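Local coordinates for acyl-[acyl-carrier-protein]--UDP-N-acetylglucosamine O-acyltransferase (Helicobacter pylori, PDB 1J2Z) that catalyses the transfer of a (3R)-hydroxyacyl chain from acyl carrier protein to UDP-N-acetylglucosamine, the first step of lipid A biosynthesis, at residues K229-E234 / P239-I244. Residues are numbered along the deposited sequence; the frame is centred on the assembly and turned at random.
Sequences KLELEE and PFVKEI
The last two helices of the C-terminal helical domain form an antiparallel hairpin here, and Val241 spans the gap between them, meeting Glu231 and Leu232. The segment axes come within 9.5 Å of each other and their directions differ by 156°. CG1 of Val241 lies anti to its own backbone N (chi1 170°), which aims this methyl at the opposite helix, where it rests 3.4 Å from the carbonyl O of Glu231. The same methyl meets the aliphatic part of Glu231 at CG, 4.0 Å away, the two side chains crossing at about a right angle. The glutamate chain turns about its CB-CG bond (chi2 57°), and its OE2 forms a salt bridge with Arg216. In LpxA this bundle follows the left-handed beta-helix of hexapeptide repeats, and helix 204-217 packs against the hairpin, with Phe209 on Val241 and Leu213 on Glu231. Leu232 works alongside: the Leu232 and Val241 side chains pass each other in opposite directions, with Leu232 CD2 4.0 Å from Val241 CG1 and also 4.0 Å from CA of Lys242. Cys245 and Leu249, further along helix 239-250, also touch Leu232, while Asn238 OD1 accepts a hydrogen bond from Val241 N.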
loop_
_atom_site.group_PDB
_atom_site.type_symbol
_atom_site.label_atom_id
_atom_site.label_comp_id
_atom_site.label_asym_id
_atom_site.label_seq_id
_atom_site.Cartn_x
_atom_site.Cartn_y
_atom_site.Cartn_z
ATOM N N LYS A 229 -24.209 29.936 -10.016
ATOM C CA LYS A 229 -24.828 31.137 -9.469
ATOM C C LYS A 229 -26.201 31.369 -10.093
ATOM O O LYS A 229 -27.159 31.705 -9.398
ATOM C CB LYS A 229 -23.916 32.348 -9.696
ATOM C CG LYS A 229 -22.553 32.191 -9.036
ATOM C CD LYS A 229 -21.814 33.505 -8.859
ATOM C CE LYS A 229 -21.395 34.107 -10.180
ATOM N NZ LYS A 229 -20.485 35.269 -9.964
ATOM N N LEU A 230 -26.299 31.174 -11.404
ATOM C CA LEU A 230 -27.568 31.350 -12.097
ATOM C C LEU A 230 -28.572 30.312 -11.623
ATOM O O LEU A 230 -29.767 30.586 -11.519
ATOM C CB LEU A 230 -27.374 31.221 -13.609
ATOM C CG LEU A 230 -26.730 32.417 -14.309
ATOM C CD1 LEU A 230 -26.430 32.070 -15.761
ATOM C CD2 LEU A 230 -27.672 33.615 -14.226
ATOM N N GLU A 231 -28.074 29.118 -11.334
ATOM C CA GLU A 231 -28.914 28.023 -10.877
ATOM C C GLU A 231 -29.532 28.355 -9.518
ATOM O O GLU A 231 -30.672 27.986 -9.236
ATOM C CB GLU A 231 -28.075 26.750 -10.780
ATOM C CG GLU A 231 -28.848 25.477 -11.029
ATOM C CD GLU A 231 -29.540 25.480 -12.377
ATOM O OE1 GLU A 231 -28.882 25.788 -13.390
ATOM O OE2 GLU A 231 -30.744 25.168 -12.423
ATOM N N LEU A 232 -28.771 29.053 -8.684
ATOM C CA LEU A 232 -29.238 29.445 -7.361
ATOM C C LEU A 232 -30.301 30.539 -7.467
ATOM O O LEU A 232 -31.159 30.674 -6.592
ATOM C CB LEU A 232 -28.061 29.941 -6.522
ATOM C CG LEU A 232 -27.066 28.862 -6.093
ATOM C CD1 LEU A 232 -25.758 29.506 -5.664
ATOM C CD2 LEU A 232 -27.667 28.029 -4.963
ATOM N N GLU A 233 -30.235 31.317 -8.542
ATOM C CA GLU A 233 -31.194 32.388 -8.771
ATOM C C GLU A 233 -32.509 31.818 -9.294
ATOM O O GLU A 233 -33.579 32.113 -8.761
ATOM C CB GLU A 233 -30.634 33.395 -9.782
ATOM C CG GLU A 233 -29.484 34.238 -9.252
ATOM C CD GLU A 233 -28.873 35.136 -10.317
ATOM O OE1 GLU A 233 -29.625 35.885 -10.976
ATOM O OE2 GLU A 233 -27.635 35.097 -10.490
ATOM N N GLU A 234 -32.419 30.995 -10.335
ATOM C CA GLU A 234 -33.599 30.394 -10.940
ATOM C C GLU A 234 -34.249 29.328 -10.066
ATOM O O GLU A 234 -35.307 28.801 -10.407
ATOM C CB GLU A 234 -33.241 29.790 -12.302
ATOM C CG GLU A 234 -32.667 30.794 -13.294
ATOM C CD GLU A 234 -32.517 30.220 -14.694
ATOM O OE1 GLU A 234 -31.846 29.175 -14.846
ATOM O OE2 GLU A 234 -33.067 30.819 -15.645
ATOM N N PRO A 239 -33.576 22.414 -2.314
ATOM C CA PRO A 239 -32.483 21.871 -1.505
ATOM C C PRO A 239 -31.318 21.315 -2.310
ATOM O O PRO A 239 -30.163 21.565 -1.982
ATOM C CB PRO A 239 -33.178 20.800 -0.671
ATOM C CG PRO A 239 -34.241 20.306 -1.604
ATOM C CD PRO A 239 -34.792 21.595 -2.159
ATOM N N PHE A 240 -31.621 20.567 -3.364
ATOM C CA PHE A 240 -30.578 19.971 -4.189
ATOM C C PHE A 240 -29.716 21.012 -4.890
ATOM O O PHE A 240 -28.493 20.875 -4.943
ATOM C CB PHE A 240 -31.207 19.014 -5.198
ATOM C CG PHE A 240 -32.107 17.997 -4.563
ATOM C CD1 PHE A 240 -33.489 18.175 -4.560
ATOM C CD2 PHE A 240 -31.574 16.886 -3.917
ATOM C CE1 PHE A 240 -34.327 17.265 -3.921
ATOM C CE2 PHE A 240 -32.404 15.968 -3.274
ATOM C CZ PHE A 240 -33.783 16.160 -3.276
ATOM N N VAL A 241 -30.346 22.050 -5.425
ATOM C CA VAL A 241 -29.604 23.109 -6.094
ATOM C C VAL A 241 -28.697 23.785 -5.070
ATOM O O VAL A 241 -27.523 24.056 -5.343
ATOM C CB VAL A 241 -30.559 24.158 -6.702
ATOM C CG1 VAL A 241 -29.778 25.381 -7.176
ATOM C CG2 VAL A 241 -31.321 23.541 -7.861
ATOM N N LYS A 242 -29.247 24.046 -3.886
ATOM C CA LYS A 242 -28.487 24.694 -2.820
ATOM C C LYS A 242 -27.284 23.852 -2.413
ATOM O O LYS A 242 -26.163 24.352 -2.301
ATOM C CB LYS A 242 -29.375 24.921 -1.589
ATOM C CG LYS A 242 -30.557 25.851 -1.822
ATOM C CD LYS A 242 -31.326 26.096 -0.526
ATOM C CE LYS A 242 -32.481 27.065 -0.741
ATOM N NZ LYS A 242 -33.238 27.335 0.515
ATOM N N GLU A 243 -27.530 22.569 -2.189
ATOM C CA GLU A 243 -26.488 21.639 -1.774
ATOM C C GLU A 243 -25.374 21.517 -2.808
ATOM O O GLU A 243 -24.193 21.569 -2.476
ATOM C CB GLU A 243 -27.107 20.265 -1.534
ATOM C CG GLU A 243 -26.160 19.244 -0.956
ATOM C CD GLU A 243 -26.852 17.927 -0.673
ATOM O OE1 GLU A 243 -26.207 17.036 -0.078
ATOM O OE2 GLU A 243 -28.039 17.785 -1.047
ATOM N N ILE A 244 -25.766 21.362 -4.068
ATOM C CA ILE A 244 -24.813 21.202 -5.159
ATOM C C ILE A 244 -24.093 22.483 -5.571
ATOM O O ILE A 244 -22.866 22.513 -5.653
ATOM C CB ILE A 244 -25.519 20.594 -6.388
ATOM C CG1 ILE A 244 -26.001 19.184 -6.042
ATOM C CG2 ILE A 244 -24.583 20.573 -7.586
ATOM C CD1 ILE A 244 -26.819 18.516 -7.116
#